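Local structure of DNA polymerase III subunit beta (Deinococcus radiodurans, 4TRT) at residues 20-25 with 32-37; 255-260 with 285-290; 278-283 with 333-338. The protein probably tethers DNA polymerases and other proteins to DNA, forming a ring-shaped head-to-tail homodimer around it and so conferring processivity. All coordinates share one frame; numbering follows the deposited sequence.

Contact 1: 20-25 with 32-37; sequences RVIPSR and TALKVE
With OG1 of Thr32 set between the backbone N and the carbonyl carbon (chi1 52°), the methyl CG2 lies anti to the carbonyl carbon and faces the backbone of Pro23 and Ser24. Ile22 answers from the other segment with an extended branch (chi2 172°), so CD1 is thrust beyond CG2 along the start of strand 33-38. The two branches of Ile22 divide the work: CG2 lies 3.5 Å from Thr32 O, while CD1 reaches Ala33 O, also at 3.5 Å, and meets Leu34 CD1 at 3.9 Å. The Ile22 and Leu34 side chains cross at about a right angle, so their contact is confined to the methyl ends. A beta-branched residue suits this place because one side chain can cover two successive carbonyls and still touch a leucine.

Packing is tightest where Thr32 CG2 comes within 3.2 Å of Pro23 O. The same oxygen receives a CA-H...O contact from Thr32 CA at 3.4 Å, bent to 135° at the hydrogen. It is buried here without any conventional hydrogen-bond partner, and this weak interaction can compensate only in part. Leu34 continues inward against Leu15, Leu18 and Phe75. In this N-terminal domain, as in other ring-shaped DNA polymerase processivity factors, helices 8-21 and 72-81 pack against antiparallel sheet.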
ATOM      1  N   ARG A  20       7.337  -5.631 -14.920  1.00 41.19           N
ATOM      2  CA  ARG A  20       8.005  -4.575 -14.158  1.00 45.68           C
ATOM      3  C   ARG A  20       9.054  -3.809 -14.981  1.00 42.61           C
ATOM      4  O   ARG A  20       9.317  -2.662 -14.674  1.00 41.83           O
ATOM      5  CB  ARG A  20       8.596  -5.080 -12.840  1.00 54.03           C
ATOM      6  CG  ARG A  20       7.555  -5.210 -11.730  1.00 61.25           C
ATOM      7  CD  ARG A  20       8.186  -5.771 -10.475  1.00 67.80           C
ATOM      8  NE  ARG A  20       8.974  -6.972 -10.775  1.00 72.20           N
ATOM      9  CZ  ARG A  20       9.679  -7.656  -9.881  1.00 72.47           C
ATOM     10  NH1 ARG A  20       9.668  -7.306  -8.598  1.00 78.26           N
ATOM     11  NH2 ARG A  20      10.382  -8.711 -10.277  1.00 69.21           N
ATOM     12  N   VAL A  21       9.607  -4.430 -16.025  1.00 38.78           N
ATOM     13  CA  VAL A  21      10.576  -3.792 -16.942  1.00 39.27           C
ATOM     14  C   VAL A  21       9.897  -3.079 -18.121  1.00 39.34           C
ATOM     15  O   VAL A  21      10.183  -1.908 -18.412  1.00 38.76           O
ATOM     16  CB  VAL A  21      11.560  -4.847 -17.488  1.00 37.79           C
ATOM     17  CG1 VAL A  21      12.459  -4.265 -18.575  1.00 35.38           C
ATOM     18  CG2 VAL A  21      12.388  -5.424 -16.350  1.00 38.37           C
ATOM     19  N   ILE A  22       8.999  -3.788 -18.805  1.00 36.22           N
ATOM     20  CA  ILE A  22       8.320  -3.234 -19.973  1.00 36.46           C
ATOM     21  C   ILE A  22       7.457  -2.051 -19.520  1.00 37.79           C
ATOM     22  O   ILE A  22       6.697  -2.185 -18.552  1.00 36.61           O
ATOM     23  CB  ILE A  22       7.473  -4.311 -20.692  1.00 35.53           C
ATOM     24  CG1 ILE A  22       8.379  -5.437 -21.182  1.00 34.86           C
ATOM     25  CG2 ILE A  22       6.708  -3.710 -21.862  1.00 33.03           C
ATOM     26  CD1 ILE A  22       7.684  -6.660 -21.752  1.00 34.85           C
ATOM     27  N   PRO A  23       7.564  -0.889 -20.207  1.00 38.21           N
ATOM     28  CA  PRO A  23       6.682   0.238 -19.878  1.00 39.85           C
ATOM     29  C   PRO A  23       5.213  -0.054 -20.157  1.00 40.19           C
ATOM     30  O   PRO A  23       4.892  -0.795 -21.090  1.00 40.53           O
ATOM     31  CB  PRO A  23       7.191   1.386 -20.791  1.00 41.92           C
ATOM     32  CG  PRO A  23       8.538   0.965 -21.257  1.00 42.40           C
ATOM     33  CD  PRO A  23       8.552  -0.536 -21.246  1.00 39.38           C
ATOM     34  N   SER A  24       4.326   0.495 -19.335  1.00 41.46           N
ATOM     35  CA  SER A  24       2.885   0.358 -19.558  1.00 43.94           C
ATOM     36  C   SER A  24       2.368   1.435 -20.514  1.00 45.56           C
ATOM     37  O   SER A  24       1.311   1.273 -21.099  1.00 49.82           O
ATOM     38  CB  SER A  24       2.119   0.426 -18.225  1.00 45.07           C
ATOM     39  OG  SER A  24       2.513   1.583 -17.497  1.00 48.05           O
ATOM     40  N   ARG A  25       3.109   2.529 -20.659  1.00 49.38           N
ATOM     41  CA  ARG A  25       2.738   3.631 -21.540  1.00 53.89           C
ATOM     42  C   ARG A  25       3.923   4.083 -22.386  1.00 50.34           C
ATOM     43  O   ARG A  25       5.001   4.271 -21.850  1.00 47.61           O
ATOM     44  CB  ARG A  25       2.278   4.830 -20.716  1.00 59.11           C
ATOM     45  CG  ARG A  25       0.787   4.870 -20.416  1.00 65.77           C
ATOM     46  CD  ARG A  25       0.290   6.305 -20.252  1.00 71.16           C
ATOM     47  NE  ARG A  25      -1.181   6.364 -20.205  1.00 76.34           N
ATOM     48  CZ  ARG A  25      -1.928   6.514 -19.105  1.00 79.50           C
ATOM     49  NH1 ARG A  25      -1.377   6.642 -17.901  1.00 80.34           N
ATOM     50  NH2 ARG A  25      -3.257   6.544 -19.213  1.00 81.27           N
ATOM     51  N   THR A  32       5.668  -1.114 -25.428  1.00 37.76           N
ATOM     52  CA  THR A  32       4.824  -1.670 -24.380  1.00 37.37           C
ATOM     53  C   THR A  32       4.489  -3.150 -24.622  1.00 35.31           C
ATOM     54  O   THR A  32       3.772  -3.748 -23.822  1.00 34.33           O
ATOM     55  CB  THR A  32       3.512  -0.864 -24.273  1.00 37.95           C
ATOM     56  OG1 THR A  32       2.919  -0.764 -25.565  1.00 38.99           O
ATOM     57  CG2 THR A  32       3.785   0.530 -23.772  1.00 41.38           C
ATOM     58  N   ALA A  33       4.987  -3.722 -25.720  1.00 33.73           N
ATOM     59  CA  ALA A  33       4.704  -5.106 -26.072  1.00 34.72           C
ATOM     60  C   ALA A  33       5.648  -6.098 -25.386  1.00 34.72           C
ATOM     61  O   ALA A  33       6.792  -5.776 -25.041  1.00 36.29           O
ATOM     62  CB  ALA A  33       4.772  -5.303 -27.571  1.00 35.41           C
ATOM     63  N   LEU A  34       5.124  -7.301 -25.181  1.00 34.58           N
ATOM     64  CA  LEU A  34       5.896  -8.459 -24.770  1.00 33.36           C
ATOM     65  C   LEU A  34       6.125  -9.272 -26.028  1.00 35.03           C
ATOM     66  O   LEU A  34       5.176  -9.514 -26.791  1.00 35.21           O
ATOM     67  CB  LEU A  34       5.079  -9.280 -23.768  1.00 34.81           C
ATOM     68  CG  LEU A  34       5.622 -10.635 -23.315  1.00 36.07           C
ATOM     69  CD1 LEU A  34       6.842 -10.422 -22.424  1.00 37.57           C
ATOM     70  CD2 LEU A  34       4.544 -11.365 -22.538  1.00 35.12           C
ATOM     71  N   LYS A  35       7.361  -9.705 -26.259  1.00 35.00           N
ATOM     72  CA  LYS A  35       7.625 -10.636 -27.333  1.00 36.64           C
ATOM     73  C   LYS A  35       7.609 -12.052 -26.777  1.00 38.15           C
ATOM     74  O   LYS A  35       8.154 -12.317 -25.693  1.00 35.82           O
ATOM     75  CB  LYS A  35       8.955 -10.347 -28.021  1.00 38.59           C
ATOM     76  CG  LYS A  35       9.226 -11.279 -29.192  1.00 42.08           C
ATOM     77  CD  LYS A  35      10.259 -10.734 -30.168  1.00 51.19           C
ATOM     78  CE  LYS A  35      11.670 -11.165 -29.840  1.00 53.83           C
ATOM     79  NZ  LYS A  35      12.665 -10.530 -30.762  1.00 58.26           N
ATOM     80  N   VAL A  36       6.934 -12.953 -27.487  1.00 37.93           N
ATOM     81  CA  VAL A  36       6.859 -14.356 -27.062  1.00 38.43           C
ATOM     82  C   VAL A  36       7.393 -15.227 -28.185  1.00 39.86           C
ATOM     83  O   VAL A  36       6.872 -15.205 -29.294  1.00 41.24           O
ATOM     84  CB  VAL A  36       5.423 -14.798 -26.710  1.00 37.77           C
ATOM     85  CG1 VAL A  36       5.432 -16.252 -26.252  1.00 36.75           C
ATOM     86  CG2 VAL A  36       4.836 -13.906 -25.632  1.00 36.55           C
ATOM     87  N   GLU A  37       8.469 -15.947 -27.902  1.00 40.35           N
ATOM     88  CA  GLU A  37       9.076 -16.832 -28.866  1.00 43.58           C
ATOM     89  C   GLU A  37       8.853 -18.222 -28.364  1.00 47.16           C
ATOM     90  O   GLU A  37       9.057 -18.493 -27.180  1.00 45.97           O
ATOM     91  CB  GLU A  37      10.579 -16.590 -28.981  1.00 45.73           C
ATOM     92  CG  GLU A  37      10.937 -15.368 -29.794  1.00 48.67           C
ATOM     93  CD  GLU A  37      12.407 -15.020 -29.684  1.00 52.34           C
ATOM     94  OE1 GLU A  37      12.895 -14.889 -28.540  1.00 52.91           O
ATOM     95  OE2 GLU A  37      13.071 -14.889 -30.736  1.00 59.29           O
TER

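Contact 2: 255-260 with 285-290; sequences TALKEA and LRLAAE
Leu257 and Ala260, one helical turn apart, meet Leu285 and Leu287, which are alternate residues of the strand and therefore project from the same face of the sheet. The interaction across the interface is wholly apolar. Leu257 CD1 touches Leu285 CD2 at 3.7 Å, the two side chains crossing at about a right angle, and the same methyl has a more distant neighbour in Leu287 CD1. The short methyl of Ala260 lets the helix come close at this point: its CB lies 3.6 Å from Leu287 CD1. Leu287 is extended about its second torsion (chi2 176°), which carries CD1 out from the strand as far as the helix backbone at Ala260 C.

No hydrogen bond joins helix to strand. The helix is held by its own i to i+4 bonds, Leu285 and Leu287 bond through their backbones to Leu300 and Asp298 of the next strand, and Lys258 NZ bonds to the carbonyls of Gly325 and Ile327.

The ionic pair is Arg286 with Glu277; neither it nor Lys258 takes part in the apolar contact. With the axes of the two short segments 10.3 Å apart at closest approach and inclined by 18°, helix 254-265 lies almost along strand 284-290, a helix-on-sheet layer of the C-terminal domain.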
ATOM      1  N   THR A 255      18.848  -2.735  16.438  1.00 36.07           N
ATOM      2  CA  THR A 255      17.425  -2.414  16.329  1.00 36.37           C
ATOM      3  C   THR A 255      17.080  -1.249  17.235  1.00 37.40           C
ATOM      4  O   THR A 255      16.330  -0.340  16.821  1.00 35.42           O
ATOM      5  CB  THR A 255      16.541  -3.619  16.668  1.00 36.95           C
ATOM      6  OG1 THR A 255      16.725  -4.624  15.668  1.00 39.31           O
ATOM      7  CG2 THR A 255      15.062  -3.226  16.760  1.00 37.57           C
ATOM      8  N   ALA A 256      17.636  -1.247  18.448  1.00 35.88           N
ATOM      9  CA  ALA A 256      17.407  -0.118  19.362  1.00 36.85           C
ATOM     10  C   ALA A 256      17.911   1.186  18.745  1.00 37.15           C
ATOM     11  O   ALA A 256      17.219   2.218  18.798  1.00 36.36           O
ATOM     12  CB  ALA A 256      18.018  -0.374  20.734  1.00 36.00           C
ATOM     13  N   LEU A 257      19.089   1.151  18.115  1.00 34.94           N
ATOM     14  CA  LEU A 257      19.644   2.358  17.499  1.00 32.74           C
ATOM     15  C   LEU A 257      18.792   2.844  16.331  1.00 33.39           C
ATOM     16  O   LEU A 257      18.541   4.052  16.202  1.00 31.96           O
ATOM     17  CB  LEU A 257      21.101   2.144  17.059  1.00 32.78           C
ATOM     18  CG  LEU A 257      21.767   3.297  16.320  1.00 34.29           C
ATOM     19  CD1 LEU A 257      21.893   4.549  17.204  1.00 31.52           C
ATOM     20  CD2 LEU A 257      23.125   2.833  15.788  1.00 34.26           C
ATOM     21  N   LYS A 258      18.342   1.923  15.486  1.00 31.75           N
ATOM     22  CA  LYS A 258      17.507   2.292  14.337  1.00 33.53           C
ATOM     23  C   LYS A 258      16.208   2.918  14.790  1.00 33.49           C
ATOM     24  O   LYS A 258      15.800   3.934  14.256  1.00 32.49           O
ATOM     25  CB  LYS A 258      17.178   1.086  13.475  1.00 34.35           C
ATOM     26  CG  LYS A 258      18.385   0.510  12.751  1.00 37.11           C
ATOM     27  CD  LYS A 258      17.979  -0.748  11.985  1.00 38.19           C
ATOM     28  CE  LYS A 258      19.202  -1.490  11.527  1.00 38.95           C
ATOM     29  NZ  LYS A 258      18.844  -2.638  10.640  1.00 38.05           N
ATOM     30  N   GLU A 259      15.577   2.309  15.790  1.00 33.21           N
ATOM     31  CA  GLU A 259      14.313   2.791  16.287  1.00 34.53           C
ATOM     32  C   GLU A 259      14.477   4.156  16.990  1.00 34.74           C
ATOM     33  O   GLU A 259      13.595   5.007  16.893  1.00 37.58           O
ATOM     34  CB  GLU A 259      13.655   1.733  17.185  1.00 35.93           C
ATOM     35  CG  GLU A 259      13.206   0.510  16.377  1.00 39.39           C
ATOM     36  CD  GLU A 259      12.569  -0.607  17.192  1.00 43.14           C
ATOM     37  OE1 GLU A 259      12.621  -0.574  18.429  1.00 45.64           O
ATOM     38  OE2 GLU A 259      12.012  -1.538  16.573  1.00 48.75           O
ATOM     39  N   ALA A 260      15.607   4.370  17.655  1.00 32.68           N
ATOM     40  CA  ALA A 260      15.879   5.629  18.314  1.00 31.54           C
ATOM     41  C   ALA A 260      16.136   6.755  17.313  1.00 33.18           C
ATOM     42  O   ALA A 260      15.632   7.857  17.498  1.00 34.65           O
ATOM     43  CB  ALA A 260      17.041   5.489  19.289  1.00 30.34           C
ATOM     44  N   LEU A 285      24.648   6.615  24.602  1.00 35.05           N
ATOM     45  CA  LEU A 285      24.540   7.401  23.389  1.00 35.58           C
ATOM     46  C   LEU A 285      23.220   8.151  23.482  1.00 37.82           C
ATOM     47  O   LEU A 285      22.158   7.536  23.618  1.00 37.16           O
ATOM     48  CB  LEU A 285      24.568   6.513  22.147  1.00 35.04           C
ATOM     49  CG  LEU A 285      24.172   7.167  20.821  1.00 35.91           C
ATOM     50  CD1 LEU A 285      25.128   8.312  20.466  1.00 35.70           C
ATOM     51  CD2 LEU A 285      24.140   6.124  19.708  1.00 33.98           C
ATOM     52  N   ARG A 286      23.288   9.474  23.421  1.00 39.56           N
ATOM     53  CA  ARG A 286      22.085  10.287  23.370  1.00 39.65           C
ATOM     54  C   ARG A 286      21.904  10.815  21.955  1.00 40.34           C
ATOM     55  O   ARG A 286      22.837  11.362  21.352  1.00 39.12           O
ATOM     56  CB  ARG A 286      22.176  11.444  24.352  1.00 42.80           C
ATOM     57  CG  ARG A 286      20.855  12.150  24.550  1.00 45.62           C
ATOM     58  CD  ARG A 286      21.024  13.426  25.332  1.00 49.76           C
ATOM     59  NE  ARG A 286      21.606  14.471  24.503  1.00 51.59           N
ATOM     60  CZ  ARG A 286      21.935  15.678  24.952  1.00 54.19           C
ATOM     61  NH1 ARG A 286      21.747  15.999  26.230  1.00 56.56           N
ATOM     62  NH2 ARG A 286      22.459  16.565  24.117  1.00 56.61           N
ATOM     63  N   LEU A 287      20.696  10.660  21.434  1.00 38.57           N
ATOM     64  CA  LEU A 287      20.331  11.221  20.142  1.00 38.51           C
ATOM     65  C   LEU A 287      19.431  12.411  20.395  1.00 40.70           C
ATOM     66  O   LEU A 287      18.536  12.324  21.242  1.00 39.24           O
ATOM     67  CB  LEU A 287      19.583  10.177  19.325  1.00 40.91           C
ATOM     68  CG  LEU A 287      20.399   8.900  19.142  1.00 41.20           C
ATOM     69  CD1 LEU A 287      19.533   7.900  18.409  1.00 42.60           C
ATOM     70  CD2 LEU A 287      21.666   9.198  18.353  1.00 39.10           C
ATOM     71  N   ALA A 288      19.665  13.514  19.682  1.00 40.01           N
ATOM     72  CA  ALA A 288      18.873  14.744  19.856  1.00 40.46           C
ATOM     73  C   ALA A 288      18.567  15.379  18.514  1.00 41.86           C
ATOM     74  O   ALA A 288      19.398  15.368  17.596  1.00 40.77           O
ATOM     75  CB  ALA A 288      19.592  15.746  20.749  1.00 41.35           C
ATOM     76  N   ALA A 289      17.363  15.925  18.401  1.00 41.98           N
ATOM     77  CA  ALA A 289      16.988  16.731  17.260  1.00 44.12           C
ATOM     78  C   ALA A 289      16.020  17.794  17.723  1.00 45.37           C
ATOM     79  O   ALA A 289      15.353  17.650  18.761  1.00 46.61           O
ATOM     80  CB  ALA A 289      16.375  15.870  16.157  1.00 42.87           C
ATOM     81  N   GLU A 290      15.949  18.867  16.955  1.00 46.68           N
ATOM     82  CA  GLU A 290      15.159  20.021  17.338  1.00 51.34           C
ATOM     83  C   GLU A 290      14.753  20.775  16.094  1.00 51.56           C
ATOM     84  O   GLU A 290      15.508  20.838  15.131  1.00 50.35           O
ATOM     85  CB  GLU A 290      15.975  20.924  18.258  1.00 54.98           C
ATOM     86  CG  GLU A 290      15.209  22.113  18.790  1.00 61.19           C
ATOM     87  CD  GLU A 290      15.941  22.834  19.911  1.00 65.75           C
ATOM     88  OE1 GLU A 290      17.054  22.399  20.281  1.00 66.63           O
ATOM     89  OE2 GLU A 290      15.402  23.845  20.417  1.00 71.97           O
TER

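Contact 3: 278-283 with 333-338; sequences FLVSEG and LLFSGS
Phe335 reaches from strand 333-335 toward Phe278 and Val280 on a strand that runs at 90° to it. CB already points at the other segment, and with CG anti to the carbonyl carbon (chi1 -61°) the ring carries on in that direction. Moving outward, CE2 encounters Val280 CG2 at 4.2 Å, and CZ, at the tip, comes to 4.4 Å from Phe278 CD2. The valine presents a methyl obliquely to the ring, and the approach of the two phenylalanines is also oblique.

Leu333, two residues earlier and on the same face, adds the remaining contact: its CD1 lies near the plane of the Phe278 ring, at the edge, 4.4 Å from CE2. Phe278 is further placed by an edge-to-face arrangement with Phe315, and Phe335 by Met311 and Leu313 of strand 310-316.

The two phenylalanines and Leu333 span the 11.5 Å between the strand axes, while the compact Val280 fits where the Phe335 ring already reaches across. Every touching residue is buried and no hydrogen bond crosses. The chemistry therefore implies cohesion by dispersion and exclusion of water, with little directional restraint between the two sheets beyond the shapes of the side chains that meet.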
ATOM      1  N   PHE A 278      24.487  13.150  17.836  1.00 36.98           N
ATOM      2  CA  PHE A 278      24.914  11.944  18.536  1.00 38.78           C
ATOM      3  C   PHE A 278      25.820  12.429  19.652  1.00 39.61           C
ATOM      4  O   PHE A 278      26.823  13.084  19.366  1.00 42.53           O
ATOM      5  CB  PHE A 278      25.768  11.077  17.627  1.00 37.30           C
ATOM      6  CG  PHE A 278      25.004  10.143  16.751  1.00 37.32           C
ATOM      7  CD1 PHE A 278      23.981  10.592  15.948  1.00 38.14           C
ATOM      8  CD2 PHE A 278      25.374   8.816  16.673  1.00 37.92           C
ATOM      9  CE1 PHE A 278      23.301   9.728  15.117  1.00 37.89           C
ATOM     10  CE2 PHE A 278      24.696   7.945  15.848  1.00 39.95           C
ATOM     11  CZ  PHE A 278      23.660   8.408  15.062  1.00 38.65           C
ATOM     12  N   LEU A 279      25.477  12.146  20.902  1.00 37.35           N
ATOM     13  CA  LEU A 279      26.356  12.476  22.020  1.00 38.64           C
ATOM     14  C   LEU A 279      26.705  11.194  22.763  1.00 37.33           C
ATOM     15  O   LEU A 279      25.848  10.564  23.368  1.00 36.71           O
ATOM     16  CB  LEU A 279      25.700  13.479  22.972  1.00 40.20           C
ATOM     17  CG  LEU A 279      26.472  13.851  24.249  1.00 42.50           C
ATOM     18  CD1 LEU A 279      27.774  14.550  23.893  1.00 45.03           C
ATOM     19  CD2 LEU A 279      25.605  14.729  25.145  1.00 43.09           C
ATOM     20  N   VAL A 280      27.970  10.810  22.700  1.00 37.17           N
ATOM     21  CA  VAL A 280      28.472   9.639  23.428  1.00 36.58           C
ATOM     22  C   VAL A 280      29.104  10.132  24.725  1.00 38.57           C
ATOM     23  O   VAL A 280      29.988  10.989  24.705  1.00 40.02           O
ATOM     24  CB  VAL A 280      29.506   8.840  22.594  1.00 36.44           C
ATOM     25  CG1 VAL A 280      29.949   7.572  23.340  1.00 34.65           C
ATOM     26  CG2 VAL A 280      28.950   8.503  21.209  1.00 33.06           C
ATOM     27  N   SER A 281      28.655   9.585  25.849  1.00 38.84           N
ATOM     28  CA  SER A 281      29.200   9.919  27.142  1.00 43.78           C
ATOM     29  C   SER A 281      28.785   8.906  28.201  1.00 43.50           C
ATOM     30  O   SER A 281      27.627   8.488  28.229  1.00 43.56           O
ATOM     31  CB  SER A 281      28.703  11.300  27.567  1.00 45.79           C
ATOM     32  OG  SER A 281      29.498  11.731  28.632  1.00 52.73           O
ATOM     33  N   GLU A 282      29.725   8.524  29.067  1.00 44.28           N
ATOM     34  CA  GLU A 282      29.448   7.708  30.259  1.00 46.81           C
ATOM     35  C   GLU A 282      28.638   6.454  29.960  1.00 43.58           C
ATOM     36  O   GLU A 282      27.659   6.168  30.627  1.00 47.03           O
ATOM     37  CB  GLU A 282      28.754   8.560  31.331  1.00 51.39           C
ATOM     38  CG  GLU A 282      29.619   9.704  31.819  1.00 56.08           C
ATOM     39  CD  GLU A 282      28.973  10.497  32.934  1.00 59.64           C
ATOM     40  OE1 GLU A 282      27.819  10.936  32.763  1.00 64.51           O
ATOM     41  OE2 GLU A 282      29.626  10.700  33.974  1.00 65.02           O
ATOM     42  N   GLY A 283      29.069   5.705  28.948  1.00 40.33           N
ATOM     43  CA  GLY A 283      28.408   4.470  28.553  1.00 40.11           C
ATOM     44  C   GLY A 283      27.001   4.664  28.023  1.00 37.44           C
ATOM     45  O   GLY A 283      26.186   3.743  28.092  1.00 38.67           O
ATOM     46  N   LEU A 333      29.990   1.415  15.893  1.00 31.27           N
ATOM     47  CA  LEU A 333      30.161   2.768  15.337  1.00 30.14           C
ATOM     48  C   LEU A 333      31.577   3.209  15.663  1.00 30.16           C
ATOM     49  O   LEU A 333      31.958   3.247  16.837  1.00 32.33           O
ATOM     50  CB  LEU A 333      29.155   3.755  15.969  1.00 31.30           C
ATOM     51  CG  LEU A 333      27.721   3.260  16.190  1.00 31.35           C
ATOM     52  CD1 LEU A 333      26.900   4.336  16.875  1.00 31.50           C
ATOM     53  CD2 LEU A 333      27.097   2.803  14.867  1.00 31.69           C
ATOM     54  N   LEU A 334      32.345   3.545  14.633  1.00 31.19           N
ATOM     55  CA  LEU A 334      33.724   3.938  14.787  1.00 31.29           C
ATOM     56  C   LEU A 334      33.870   5.396  14.358  1.00 31.98           C
ATOM     57  O   LEU A 334      33.632   5.738  13.196  1.00 30.78           O
ATOM     58  CB  LEU A 334      34.605   3.066  13.914  1.00 32.57           C
ATOM     59  CG  LEU A 334      34.482   1.547  14.046  1.00 33.38           C
ATOM     60  CD1 LEU A 334      35.357   0.903  12.969  1.00 33.52           C
ATOM     61  CD2 LEU A 334      34.888   1.075  15.420  1.00 32.16           C
ATOM     62  N   PHE A 335      34.286   6.243  15.301  1.00 32.27           N
ATOM     63  CA  PHE A 335      34.357   7.679  15.095  1.00 33.53           C
ATOM     64  C   PHE A 335      35.802   8.138  15.032  1.00 36.08           C
ATOM     65  O   PHE A 335      36.633   7.710  15.851  1.00 35.30           O
ATOM     66  CB  PHE A 335      33.652   8.403  16.239  1.00 33.51           C
ATOM     67  CG  PHE A 335      32.211   8.066  16.361  1.00 34.05           C
ATOM     68  CD1 PHE A 335      31.309   8.465  15.386  1.00 34.06           C
ATOM     69  CD2 PHE A 335      31.748   7.338  17.453  1.00 34.83           C
ATOM     70  CE1 PHE A 335      29.964   8.173  15.507  1.00 35.20           C
ATOM     71  CE2 PHE A 335      30.407   7.021  17.566  1.00 34.38           C
ATOM     72  CZ  PHE A 335      29.514   7.450  16.593  1.00 34.53           C
ATOM     73  N   SER A 336      36.112   8.975  14.046  1.00 35.23           N
ATOM     74  CA  SER A 336      37.456   9.501  13.900  1.00 37.49           C
ATOM     75  C   SER A 336      37.591  10.888  14.536  1.00 38.79           C
ATOM     76  O   SER A 336      38.691  11.401  14.626  1.00 39.66           O
ATOM     77  CB  SER A 336      37.878   9.527  12.431  1.00 38.08           C
ATOM     78  OG  SER A 336      37.088  10.421  11.662  1.00 38.10           O
ATOM     79  N   GLY A 337      36.477  11.490  14.954  1.00 38.61           N
ATOM     80  CA  GLY A 337      36.479  12.875  15.435  1.00 40.54           C
ATOM     81  C   GLY A 337      35.109  13.520  15.285  1.00 41.20           C
ATOM     82  O   GLY A 337      34.246  13.022  14.534  1.00 38.90           O
ATOM     83  N   SER A 338      34.886  14.621  15.999  1.00 38.63           N
ATOM     84  CA  SER A 338      33.536  15.210  16.075  1.00 40.71           C
ATOM     85  C   SER A 338      33.039  15.735  14.735  1.00 42.02           C
ATOM     86  O   SER A 338      31.836  15.749  14.494  1.00 43.74           O
ATOM     87  CB  SER A 338      33.470  16.325  17.110  1.00 41.18           C
ATOM     88  OG  SER A 338      34.363  17.338  16.749  1.00 45.30           O
TER

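Contacts 2 and 3 belong to one hydrophobic core of the C-terminal domain, their centres 13 Å apart. Strands 275-281 and 284-290 are neighbours in a sheet, joined between these contacts by a probable hydrogen bond from Arg286 N to Leu279 O at 2.8 Å, and Leu287 CD2 packs on Phe278 CD1 at 3.6 Å. The same sheet meets helix 254-265 in contact 2 and the sheet of strand 330-335 in contact 3. Contact 1 lies in the N-terminal domain, across the chain's centre, about 45 Å and 51 Å from contacts 2 and 3, centre to centre. None of the six segments touches the second subunit.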